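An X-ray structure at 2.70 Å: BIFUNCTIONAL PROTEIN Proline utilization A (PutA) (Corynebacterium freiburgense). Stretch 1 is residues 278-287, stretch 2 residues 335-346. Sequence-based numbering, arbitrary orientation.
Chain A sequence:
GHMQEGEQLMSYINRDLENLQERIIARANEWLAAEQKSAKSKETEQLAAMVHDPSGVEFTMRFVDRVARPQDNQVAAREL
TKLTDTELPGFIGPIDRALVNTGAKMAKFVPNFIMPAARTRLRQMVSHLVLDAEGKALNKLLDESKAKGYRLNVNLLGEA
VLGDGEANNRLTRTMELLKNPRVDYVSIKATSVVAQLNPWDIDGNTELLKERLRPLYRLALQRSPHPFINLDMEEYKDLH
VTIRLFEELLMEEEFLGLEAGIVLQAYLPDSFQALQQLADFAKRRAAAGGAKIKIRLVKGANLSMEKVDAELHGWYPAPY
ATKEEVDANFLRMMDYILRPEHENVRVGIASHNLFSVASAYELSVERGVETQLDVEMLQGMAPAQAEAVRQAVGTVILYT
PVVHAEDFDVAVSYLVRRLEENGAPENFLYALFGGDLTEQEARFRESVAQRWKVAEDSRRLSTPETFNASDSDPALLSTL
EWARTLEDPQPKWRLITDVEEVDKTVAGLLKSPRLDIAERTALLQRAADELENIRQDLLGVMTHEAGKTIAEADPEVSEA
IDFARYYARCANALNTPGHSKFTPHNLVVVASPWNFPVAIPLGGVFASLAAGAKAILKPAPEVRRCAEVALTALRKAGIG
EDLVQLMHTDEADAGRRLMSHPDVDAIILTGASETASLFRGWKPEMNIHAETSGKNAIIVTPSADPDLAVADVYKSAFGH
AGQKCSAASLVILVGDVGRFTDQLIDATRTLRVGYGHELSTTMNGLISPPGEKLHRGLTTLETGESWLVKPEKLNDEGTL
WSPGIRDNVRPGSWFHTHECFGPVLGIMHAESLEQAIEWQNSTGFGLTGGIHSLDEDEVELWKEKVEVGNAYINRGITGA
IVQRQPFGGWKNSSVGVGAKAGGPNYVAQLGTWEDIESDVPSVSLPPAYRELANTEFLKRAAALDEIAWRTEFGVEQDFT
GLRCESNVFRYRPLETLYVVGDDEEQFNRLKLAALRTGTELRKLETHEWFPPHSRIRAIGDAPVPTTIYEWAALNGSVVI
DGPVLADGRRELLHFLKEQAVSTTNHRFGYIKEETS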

# COMPACT_ATOMS: atom_id res chain seq x y z
N LEU A 278 6.17 7.48 31.27
CA LEU A 278 7.56 7.17 31.56
C LEU A 278 8.03 7.81 32.86
O LEU A 278 8.82 7.20 33.59
CB LEU A 278 8.44 7.61 30.38
CG LEU A 278 8.47 6.65 29.19
CD1 LEU A 278 8.66 7.38 27.89
CD2 LEU A 278 9.61 5.71 29.40
N ALA A 279 7.52 9.00 33.20
CA ALA A 279 7.92 9.62 34.46
C ALA A 279 7.40 8.83 35.64
O ALA A 279 8.11 8.65 36.64
CB ALA A 279 7.43 11.07 34.53
N ASP A 280 6.17 8.31 35.53
CA ASP A 280 5.67 7.45 36.60
C ASP A 280 6.49 6.17 36.64
O ASP A 280 6.90 5.74 37.73
CB ASP A 280 4.18 7.12 36.43
CG ASP A 280 3.27 8.37 36.52
OD1 ASP A 280 3.66 9.41 37.13
OD2 ASP A 280 2.12 8.29 36.00
N PHE A 281 6.80 5.60 35.47
CA PHE A 281 7.61 4.38 35.39
C PHE A 281 8.93 4.55 36.14
O PHE A 281 9.38 3.66 36.87
CB PHE A 281 7.87 3.99 33.93
CG PHE A 281 8.86 2.90 33.79
CD1 PHE A 281 8.49 1.59 34.04
CD2 PHE A 281 10.17 3.17 33.48
CE1 PHE A 281 9.41 0.56 33.97
CE2 PHE A 281 11.09 2.14 33.39
CZ PHE A 281 10.71 0.84 33.64
N ALA A 282 9.58 5.70 35.94
CA ALA A 282 10.83 5.97 36.65
C ALA A 282 10.63 6.02 38.16
O ALA A 282 11.56 5.68 38.91
CB ALA A 282 11.42 7.28 36.14
N LYS A 283 9.47 6.46 38.63
CA LYS A 283 9.21 6.45 40.07
C LYS A 283 9.01 5.02 40.57
O LYS A 283 9.51 4.64 41.64
CB LYS A 283 7.99 7.31 40.38
CG LYS A 283 8.21 8.80 40.14
CD LYS A 283 6.90 9.55 40.27
CE LYS A 283 7.10 11.04 40.11
NZ LYS A 283 5.81 11.79 40.31
N ARG A 284 8.28 4.22 39.80
CA ARG A 284 8.10 2.82 40.12
C ARG A 284 9.44 2.09 40.14
O ARG A 284 9.70 1.26 41.03
CB ARG A 284 7.10 2.23 39.12
CG ARG A 284 6.69 0.76 39.26
CD ARG A 284 6.09 0.23 37.92
NE ARG A 284 6.61 -1.11 37.61
CZ ARG A 284 6.70 -1.62 36.39
NH1 ARG A 284 6.32 -0.93 35.33
NH2 ARG A 284 7.20 -2.85 36.23
N ARG A 285 10.34 2.42 39.19
CA ARG A 285 11.63 1.75 39.12
C ARG A 285 12.50 2.11 40.30
O ARG A 285 13.05 1.23 40.97
CB ARG A 285 12.36 2.10 37.83
CG ARG A 285 13.45 1.12 37.45
CD ARG A 285 14.27 1.65 36.32
NE ARG A 285 15.13 0.65 35.69
CZ ARG A 285 16.31 0.93 35.15
NH1 ARG A 285 17.02 -0.04 34.59
NH2 ARG A 285 16.79 2.17 35.19
N ALA A 286 12.65 3.41 40.57
CA ALA A 286 13.44 3.85 41.71
C ALA A 286 12.96 3.18 42.99
O ALA A 286 13.77 2.70 43.78
CB ALA A 286 13.36 5.36 41.87
N ALA A 287 11.65 3.12 43.18
CA ALA A 287 11.12 2.44 44.35
C ALA A 287 11.58 0.99 44.41
O ALA A 287 11.78 0.46 45.51
CB ALA A 287 9.60 2.54 44.36
N ASP A 335 9.15 21.59 30.41
CA ASP A 335 8.57 22.16 31.61
C ASP A 335 8.17 21.09 32.62
O ASP A 335 8.42 21.22 33.82
CB ASP A 335 7.33 22.95 31.17
CG ASP A 335 6.93 24.03 32.14
OD1 ASP A 335 6.86 23.76 33.36
OD2 ASP A 335 6.66 25.14 31.63
N TYR A 336 7.54 20.02 32.14
CA TYR A 336 6.97 19.01 33.02
C TYR A 336 8.07 18.20 33.71
O TYR A 336 7.95 17.86 34.89
CB TYR A 336 6.05 18.11 32.20
CG TYR A 336 5.44 16.91 32.92
CD1 TYR A 336 6.17 15.75 33.14
CD2 TYR A 336 4.10 16.92 33.28
CE1 TYR A 336 5.59 14.65 33.77
CE2 TYR A 336 3.50 15.83 33.90
CZ TYR A 336 4.26 14.69 34.15
OH TYR A 336 3.65 13.62 34.77
N ILE A 337 9.14 17.90 32.98
CA ILE A 337 10.04 16.83 33.38
C ILE A 337 11.21 17.38 34.19
O ILE A 337 11.78 16.68 35.03
CB ILE A 337 10.52 16.04 32.13
CG1 ILE A 337 10.93 14.61 32.49
CG2 ILE A 337 11.63 16.75 31.42
CD1 ILE A 337 9.80 13.83 33.06
N LEU A 338 11.57 18.65 33.95
CA LEU A 338 12.67 19.30 34.67
C LEU A 338 12.19 19.90 36.01
O LEU A 338 12.19 21.11 36.23
CB LEU A 338 13.32 20.37 33.80
CG LEU A 338 14.36 19.85 32.84
CD1 LEU A 338 14.96 21.02 32.11
CD2 LEU A 338 15.43 19.06 33.59
N ARG A 339 11.87 19.00 36.93
CA ARG A 339 11.41 19.29 38.28
C ARG A 339 12.10 18.35 39.24
O ARG A 339 12.59 17.29 38.84
CB ARG A 339 9.91 19.08 38.44
CG ARG A 339 9.15 19.67 37.38
CD ARG A 339 7.69 19.71 37.67
NE ARG A 339 7.16 20.53 36.60
CZ ARG A 339 6.06 21.24 36.68
NH1 ARG A 339 5.33 21.23 37.78
NH2 ARG A 339 5.70 21.95 35.63
N PRO A 340 12.12 18.70 40.53
CA PRO A 340 12.60 17.73 41.52
C PRO A 340 11.67 16.54 41.65
O PRO A 340 12.14 15.43 41.92
CB PRO A 340 12.69 18.55 42.82
CG PRO A 340 12.77 19.95 42.36
CD PRO A 340 11.98 20.05 41.09
N GLU A 341 10.37 16.72 41.41
CA GLU A 341 9.44 15.59 41.43
C GLU A 341 9.93 14.44 40.55
O GLU A 341 9.69 13.27 40.86
CB GLU A 341 8.05 16.06 40.99
CG GLU A 341 7.04 14.93 40.91
CD GLU A 341 5.63 15.37 40.54
OE1 GLU A 341 4.75 14.49 40.48
OE2 GLU A 341 5.41 16.59 40.31
N HIS A 342 10.60 14.75 39.44
CA HIS A 342 11.05 13.74 38.49
C HIS A 342 12.57 13.62 38.47
O HIS A 342 13.18 13.51 37.40
CB HIS A 342 10.51 14.04 37.09
CG HIS A 342 9.01 14.18 37.03
ND1 HIS A 342 8.16 13.16 37.42
CD2 HIS A 342 8.22 15.20 36.63
CE1 HIS A 342 6.91 13.56 37.27
NE2 HIS A 342 6.92 14.79 36.79
N GLU A 343 13.21 13.61 39.64
CA GLU A 343 14.65 13.40 39.72
C GLU A 343 15.11 12.12 39.03
O GLU A 343 16.27 12.03 38.61
CB GLU A 343 15.12 13.40 41.19
N ASN A 344 14.23 11.13 38.87
CA ASN A 344 14.65 9.87 38.30
C ASN A 344 14.64 9.85 36.78
O ASN A 344 15.11 8.88 36.18
CB ASN A 344 13.77 8.75 38.84
CG ASN A 344 14.07 8.47 40.29
OD1 ASN A 344 15.23 8.30 40.64
ND2 ASN A 344 13.05 8.45 41.14
N VAL A 345 14.21 10.93 36.14
CA VAL A 345 14.19 11.06 34.69
C VAL A 345 15.19 12.16 34.34
O VAL A 345 14.88 13.35 34.46
CB VAL A 345 12.79 11.38 34.14
CG1 VAL A 345 12.75 11.14 32.64
CG2 VAL A 345 11.74 10.54 34.84
N ARG A 346 16.40 11.77 33.93
CA ARG A 346 17.31 12.72 33.32
C ARG A 346 16.81 13.04 31.91
O ARG A 346 16.00 12.31 31.33
CB ARG A 346 18.72 12.16 33.26
CG ARG A 346 19.24 11.60 34.60
CD ARG A 346 20.75 11.51 34.62
NE ARG A 346 21.34 12.83 34.41
CZ ARG A 346 21.94 13.20 33.29
NH1 ARG A 346 22.05 12.35 32.27
NH2 ARG A 346 22.44 14.43 33.18

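This is a small contact of one helix with a helix end, the loop and turn after it, and the start of a strand, 405 Å² of buried surface summed over both sides, in which alanines on one helical face let the other segment come close and a single lysine–glutamate salt bridge ties the exposed margin. Stretch 1 is helical throughout, held by bonds such as Ala-286 N to Ala-282 O at 3.0 Å. Stretch 2 leaves its helix at Leu-338, passes through a loop, and makes a type I turn from His-342 to Val-345 before entering a strand; the turn is closed by Val-345 N to His-342 O at 3.1 Å. The backbones come nearest at Ala-282 and Asn-344, whose CA atoms lie 5.7 Å apart, a spacing that small side chains on the helix permit.

Ala-279, Ala-282 and Ala-286 recur at three- and four-residue intervals, so their CB atoms all point toward stretch 2. Ala-279 meets residues from the helical start of that stretch and from the turn: its CB is 3.9 Å from Ile-337 CD1, 4.1 Å from Tyr-336 CE1 at the ring edge, and 3.6 Å from His-342 ND1. One turn on, Ala-282 CB packs against Val-345 CG2 at 3.5 Å, burying methyl against methyl. Farther along, Ala-286 CB meets Asn-344 ND2 at 3.2 Å, a tight contact but not a hydrogen bond.

The polar chemistry lies at the side. Lys-283 leaves its helix sideways, yet its extended chain, m at chi1 and t thereafter, brings the end to stretch 2, where NZ donates to Glu-341 OE1 at 2.9 Å. Glu-341 is likewise extended, with chi1 and chi2 both t. Lys-283 CE lies 3.6 Å from His-342 ND1, so the end of the lysine chain rests beside the ring, obliquely, as its NZ pairs with the glutamate.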